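Local coordinates for tetratricopeptide TPR_2 repeat protein (Thermobaculum terrenum, PDB 5DJS) that is of unknown function but joins tetratricopeptide repeats to a GT-B fold of glycosyltransferase family 41 and holds uridine-5'-diphosphate in a pocket, at residues A[288-291]-A[292-295]; A[509-512]-A[513-517]. The protein carries 1 engineered substitution. All coordinates share one frame; numbering follows the deposited sequence.

Both contacts belong to the half of the GT-B fold built on the parallel sheet that ends in strand 300-304, while the uridine-5'-diphosphate pocket is lined by residues of the other half. Contact 1 comes first along the chain, as a turn in the loop between strands 281-285 and 300-304. Contact 2 follows some two hundred residues later, near the end of the long helix 479-521. Their centres lie about 21 Å apart and their nearest atoms about 12 Å, so they do not touch. Strand 300-304 links them: contact 1 meets Leu301 and Arg303, contact 2 meets Val302 and Leu304, an alternation consistent with the two faces of one edge strand.

Contact 1. Residues A[288-291]-A[292-295]; sequences LCPP and GSDE
Pro290 to Ser293 make a type I beta turn that brings their CA atoms to 5.6 Å, reversing the loop before it runs into strand 300-304 of the parallel sheet. The closing bond, from Ser293 N to Pro290 O, is weak, at 3.3 Å and with an N-H...O angle of only 126°. Arg303 NH2 is a second donor to Pro290 O, so the turn is pinned from the sheet as well as from within. Pro291 suits the first corner because its ring restricts phi, here -43°, and this corner needs no N-H. Gly292, with no side chain, takes the second, exposed corner. Ser293 turns inward, its CB 4.0 Å from both CG and CD of the Pro290 ring. It is small enough to be buried there, between the proline and the side chains of Leu301 and Arg303. A chi1 of 171° swings OG away from the backbone N, to 4.2 Å from Pro290 CD. Asp294 lies in a 3-10 segment, and its carboxylate pairs with Arg303 of strand 300-304, the same guanidinium whose NE binds Cys289 O. The arginine thus ties both limbs of the turn together, while Asp294 OD1 sits 3.7 Å from Pro291 O.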
ATOM      1  N   LEU A 288     -16.064   0.831  -5.849  1.00 42.68           N
ATOM      2  CA  LEU A 288     -14.862   1.496  -5.337  1.00 43.29           C
ATOM      3  C   LEU A 288     -14.797   3.000  -5.610  1.00 41.81           C
ATOM      4  O   LEU A 288     -14.309   3.745  -4.760  1.00 38.35           O
ATOM      5  CB  LEU A 288     -13.595   0.818  -5.891  1.00 44.20           C
ATOM      6  CG  LEU A 288     -12.235   1.298  -5.353  1.00 46.18           C
ATOM      7  CD1 LEU A 288     -12.108   1.039  -3.859  1.00 45.66           C
ATOM      8  CD2 LEU A 288     -11.093   0.625  -6.091  1.00 46.51           C
ATOM      9  N   CYS A 289     -15.275   3.425  -6.784  1.00 41.99           N
ATOM     10  CA  CYS A 289     -15.217   4.825  -7.237  1.00 41.46           C
ATOM     11  C   CYS A 289     -16.648   5.377  -7.351  1.00 42.59           C
ATOM     12  O   CYS A 289     -17.329   5.102  -8.345  1.00 45.55           O
ATOM     13  CB  CYS A 289     -14.518   4.900  -8.614  1.00 41.46           C
ATOM     14  SG  CYS A 289     -12.908   4.070  -8.770  1.00 40.86           S
ATOM     15  N   PRO A 290     -17.120   6.158  -6.351  1.00 43.72           N
ATOM     16  CA  PRO A 290     -18.548   6.551  -6.338  1.00 44.62           C
ATOM     17  C   PRO A 290     -18.963   7.506  -7.459  1.00 45.11           C
ATOM     18  O   PRO A 290     -18.105   8.131  -8.047  1.00 44.11           O
ATOM     19  CB  PRO A 290     -18.719   7.224  -4.971  1.00 44.46           C
ATOM     20  CG  PRO A 290     -17.362   7.718  -4.618  1.00 44.76           C
ATOM     21  CD  PRO A 290     -16.396   6.715  -5.194  1.00 44.68           C
ATOM     22  N   PRO A 291     -20.272   7.609  -7.755  1.00 49.51           N
ATOM     23  CA  PRO A 291     -20.807   8.396  -8.883  1.00 52.80           C
ATOM     24  C   PRO A 291     -20.228   9.801  -9.170  1.00 55.67           C
ATOM     25  O   PRO A 291     -19.840  10.060 -10.321  1.00 60.79           O
ATOM     26  CB  PRO A 291     -22.299   8.484  -8.552  1.00 53.22           C
ATOM     27  CG  PRO A 291     -22.584   7.166  -7.917  1.00 52.84           C
ATOM     28  CD  PRO A 291     -21.343   6.811  -7.121  1.00 51.51           C
ATOM     29  N   GLY A 292     -20.160  10.682  -8.170  1.00 53.87           N
ATOM     30  CA  GLY A 292     -19.720  12.081  -8.399  1.00 54.12           C
ATOM     31  C   GLY A 292     -18.246  12.369  -8.134  1.00 54.77           C
ATOM     32  O   GLY A 292     -17.881  13.498  -7.789  1.00 50.93           O
ATOM     33  N   SER A 293     -17.401  11.363  -8.356  1.00 56.18           N
ATOM     34  CA  SER A 293     -16.017  11.322  -7.853  1.00 56.70           C
ATOM     35  C   SER A 293     -14.964  11.858  -8.832  1.00 57.68           C
ATOM     36  O   SER A 293     -13.817  12.090  -8.439  1.00 55.49           O
ATOM     37  CB  SER A 293     -15.662   9.864  -7.536  1.00 59.03           C
ATOM     38  OG  SER A 293     -14.294   9.686  -7.228  1.00 63.73           O
ATOM     39  N   ASP A 294     -15.356  12.043 -10.089  1.00 56.21           N
ATOM     40  CA  ASP A 294     -14.409  12.191 -11.199  1.00 56.47           C
ATOM     41  C   ASP A 294     -13.615  13.490 -11.186  1.00 54.46           C
ATOM     42  O   ASP A 294     -12.438  13.500 -11.543  1.00 53.09           O
ATOM     43  CB  ASP A 294     -15.146  12.057 -12.541  1.00 57.06           C
ATOM     44  CG  ASP A 294     -15.674  10.667 -12.763  1.00 55.10           C
ATOM     45  OD1 ASP A 294     -16.651  10.282 -12.083  1.00 56.41           O
ATOM     46  OD2 ASP A 294     -15.083   9.951 -13.596  1.00 52.28           O
ATOM     47  N   GLU A 295     -14.274  14.580 -10.800  1.00 54.88           N
ATOM     48  CA  GLU A 295     -13.618  15.886 -10.628  1.00 55.50           C
ATOM     49  C   GLU A 295     -12.381  15.836  -9.699  1.00 55.81           C
ATOM     50  O   GLU A 295     -11.456  16.643  -9.853  1.00 56.39           O
ATOM     51  CB  GLU A 295     -14.626  16.942 -10.137  1.00 59.55           C
ATOM     52  CG  GLU A 295     -15.446  16.533  -8.906  1.00 65.58           C
ATOM     53  CD  GLU A 295     -16.058  17.705  -8.168  1.00 67.36           C
ATOM     54  OE1 GLU A 295     -16.626  18.594  -8.839  1.00 70.36           O
ATOM     55  OE2 GLU A 295     -15.980  17.722  -6.915  1.00 65.89           O
TER

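Contact 2. Residues A[509-512]-A[513-517]; sequences EDAY and RRMWR
Glu509 O accepts the backbone N-H of Arg513 at 2.9 Å and, more weakly, the hydroxyl of Tyr193. Three more backbone bonds follow, from Arg514 N, Met515 N and Trp516 N to the carbonyls four residues earlier, making an alpha helix. On its buried side Tyr512 and Met515 run alongside each other in the same direction, both with CG beside the backbone N (chi1 -69°). Met515 CE comes to the edge of the ring, 4.0 Å from Tyr512 CD1, and reaches Ala511 CB at 4.2 Å. The sulfur lies there too, with SD 5.4 Å from the centroid of the Tyr512 ring and 85° off its normal: a Met-aromatic contact. Methionine, long and flexible, packs against Val263, Val265 and Val302; the small Ala511 allows close approach to strand 300-304. The Tyr512 hydroxyl is bonded to that of Tyr167. On the exposed side Asp510 OD2, well out of the guanidinium plane, is 3.7 Å from Arg514 CD but 4.5 Å from Arg514 NE, so only loose charge attraction is expected. An apolar face on the sheet and a charged face toward solvent suggest an amphipathic helix; its late return to cover the first sheet is typical of the GT-B fold.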
ATOM      1  N   GLU A 509      -7.974  -6.622 -19.529  1.00 47.19           N
ATOM      2  CA  GLU A 509      -7.645  -6.623 -20.963  1.00 47.62           C
ATOM      3  C   GLU A 509      -8.714  -5.949 -21.820  1.00 49.98           C
ATOM      4  O   GLU A 509      -8.390  -5.237 -22.762  1.00 54.71           O
ATOM      5  CB  GLU A 509      -7.435  -8.053 -21.450  1.00 45.94           C
ATOM      6  CG  GLU A 509      -6.111  -8.656 -21.006  1.00 44.37           C
ATOM      7  CD  GLU A 509      -6.019 -10.147 -21.290  1.00 44.04           C
ATOM      8  OE1 GLU A 509      -7.030 -10.758 -21.705  1.00 45.17           O
ATOM      9  OE2 GLU A 509      -4.925 -10.718 -21.101  1.00 40.63           O
ATOM     10  N   ASP A 510      -9.982  -6.173 -21.487  1.00 53.58           N
ATOM     11  CA  ASP A 510     -11.088  -5.464 -22.135  1.00 54.69           C
ATOM     12  C   ASP A 510     -10.953  -3.944 -21.928  1.00 51.75           C
ATOM     13  O   ASP A 510     -11.201  -3.178 -22.853  1.00 50.73           O
ATOM     14  CB  ASP A 510     -12.449  -5.951 -21.606  1.00 58.24           C
ATOM     15  CG  ASP A 510     -13.513  -5.957 -22.673  1.00 63.22           C
ATOM     16  OD1 ASP A 510     -13.462  -6.879 -23.519  1.00 69.55           O
ATOM     17  OD2 ASP A 510     -14.388  -5.056 -22.665  1.00 63.05           O
ATOM     18  N   ALA A 511     -10.559  -3.526 -20.719  1.00 49.51           N
ATOM     19  CA  ALA A 511     -10.317  -2.104 -20.411  1.00 47.31           C
ATOM     20  C   ALA A 511      -9.084  -1.529 -21.121  1.00 47.06           C
ATOM     21  O   ALA A 511      -9.164  -0.435 -21.691  1.00 48.15           O
ATOM     22  CB  ALA A 511     -10.210  -1.884 -18.912  1.00 45.50           C
ATOM     23  N   TYR A 512      -7.959  -2.255 -21.087  1.00 44.01           N
ATOM     24  CA  TYR A 512      -6.760  -1.887 -21.872  1.00 41.63           C
ATOM     25  C   TYR A 512      -7.061  -1.710 -23.369  1.00 43.59           C
ATOM     26  O   TYR A 512      -6.547  -0.795 -24.007  1.00 47.74           O
ATOM     27  CB  TYR A 512      -5.650  -2.944 -21.748  1.00 39.25           C
ATOM     28  CG  TYR A 512      -4.946  -3.086 -20.406  1.00 37.64           C
ATOM     29  CD1 TYR A 512      -4.913  -2.045 -19.459  1.00 36.55           C
ATOM     30  CD2 TYR A 512      -4.267  -4.270 -20.098  1.00 35.25           C
ATOM     31  CE1 TYR A 512      -4.256  -2.202 -18.242  1.00 35.85           C
ATOM     32  CE2 TYR A 512      -3.604  -4.434 -18.893  1.00 36.13           C
ATOM     33  CZ  TYR A 512      -3.594  -3.402 -17.966  1.00 36.56           C
ATOM     34  OH  TYR A 512      -2.932  -3.585 -16.770  1.00 33.73           O
ATOM     35  N   ARG A 513      -7.873  -2.603 -23.925  1.00 45.74           N
ATOM     36  CA  ARG A 513      -8.232  -2.546 -25.339  1.00 47.06           C
ATOM     37  C   ARG A 513      -9.030  -1.281 -25.666  1.00 47.01           C
ATOM     38  O   ARG A 513      -8.810  -0.658 -26.697  1.00 46.23           O
ATOM     39  CB  ARG A 513      -9.021  -3.808 -25.743  1.00 46.02           C
ATOM     40  CG  ARG A 513      -9.313  -3.956 -27.240  1.00 45.25           C
ATOM     41  CD  ARG A 513      -8.064  -3.968 -28.122  1.00 44.68           C
ATOM     42  NE  ARG A 513      -7.096  -5.011 -27.760  1.00 42.53           N
ATOM     43  CZ  ARG A 513      -5.978  -5.273 -28.436  1.00 41.85           C
ATOM     44  NH1 ARG A 513      -5.655  -4.579 -29.530  1.00 41.15           N
ATOM     45  NH2 ARG A 513      -5.164  -6.242 -28.013  1.00 43.58           N
ATOM     46  N   ARG A 514      -9.947  -0.910 -24.784  1.00 49.55           N
ATOM     47  CA  ARG A 514     -10.804   0.244 -25.020  1.00 55.11           C
ATOM     48  C   ARG A 514     -10.052   1.557 -24.791  1.00 54.71           C
ATOM     49  O   ARG A 514     -10.375   2.566 -25.410  1.00 50.40           O
ATOM     50  CB  ARG A 514     -12.087   0.131 -24.190  1.00 62.71           C
ATOM     51  CG  ARG A 514     -13.023  -0.942 -24.760  1.00 75.91           C
ATOM     52  CD  ARG A 514     -13.965  -1.587 -23.746  1.00 83.55           C
ATOM     53  NE  ARG A 514     -14.561  -0.602 -22.849  1.00 90.07           N
ATOM     54  CZ  ARG A 514     -15.536   0.251 -23.172  1.00100.04           C
ATOM     55  NH1 ARG A 514     -16.076   0.271 -24.396  1.00102.22           N
ATOM     56  NH2 ARG A 514     -15.982   1.106 -22.251  1.00105.57           N
ATOM     57  N   MET A 515      -9.044   1.531 -23.916  1.00 54.87           N
ATOM     58  CA  MET A 515      -8.075   2.628 -23.801  1.00 54.39           C
ATOM     59  C   MET A 515      -7.297   2.802 -25.107  1.00 55.05           C
ATOM     60  O   MET A 515      -7.072   3.929 -25.564  1.00 55.16           O
ATOM     61  CB  MET A 515      -7.042   2.354 -22.695  1.00 52.66           C
ATOM     62  CG  MET A 515      -7.537   2.377 -21.258  1.00 52.03           C
ATOM     63  SD  MET A 515      -6.268   1.703 -20.147  1.00 44.21           S
ATOM     64  CE  MET A 515      -7.307   1.085 -18.829  1.00 47.06           C
ATOM     65  N   TRP A 516      -6.854   1.677 -25.666  1.00 55.11           N
ATOM     66  CA  TRP A 516      -6.074   1.665 -26.901  1.00 59.62           C
ATOM     67  C   TRP A 516      -6.905   2.069 -28.123  1.00 60.70           C
ATOM     68  O   TRP A 516      -6.457   2.893 -28.920  1.00 59.47           O
ATOM     69  CB  TRP A 516      -5.430   0.294 -27.124  1.00 61.50           C
ATOM     70  CG  TRP A 516      -4.671   0.209 -28.402  1.00 63.21           C
ATOM     71  CD1 TRP A 516      -5.067  -0.418 -29.535  1.00 66.93           C
ATOM     72  CD2 TRP A 516      -3.391   0.786 -28.686  1.00 66.13           C
ATOM     73  NE1 TRP A 516      -4.114  -0.281 -30.514  1.00 70.00           N
ATOM     74  CE2 TRP A 516      -3.073   0.454 -30.019  1.00 68.72           C
ATOM     75  CE3 TRP A 516      -2.480   1.550 -27.945  1.00 66.63           C
ATOM     76  CZ2 TRP A 516      -1.884   0.855 -30.631  1.00 67.22           C
ATOM     77  CZ3 TRP A 516      -1.293   1.954 -28.558  1.00 66.91           C
ATOM     78  CH2 TRP A 516      -1.006   1.600 -29.888  1.00 66.85           C
ATOM     79  N   ARG A 517      -8.102   1.501 -28.267  1.00 64.44           N
ATOM     80  CA  ARG A 517      -9.004   1.914 -29.344  1.00 68.84           C
ATOM     81  C   ARG A 517      -9.168   3.430 -29.322  1.00 65.25           C
ATOM     82  O   ARG A 517      -8.958   4.074 -30.339  1.00 66.29           O
ATOM     83  CB  ARG A 517     -10.382   1.218 -29.275  1.00 75.34           C
ATOM     84  CG  ARG A 517     -11.454   1.891 -30.153  1.00 83.50           C
ATOM     85  CD  ARG A 517     -12.663   1.024 -30.494  1.00 89.58           C
ATOM     86  NE  ARG A 517     -13.190   0.277 -29.349  1.00 95.79           N
ATOM     87  CZ  ARG A 517     -12.957  -1.014 -29.078  1.00100.54           C
ATOM     88  NH1 ARG A 517     -12.186  -1.778 -29.861  1.00100.53           N
ATOM     89  NH2 ARG A 517     -13.505  -1.554 -27.991  1.00100.46           N
TER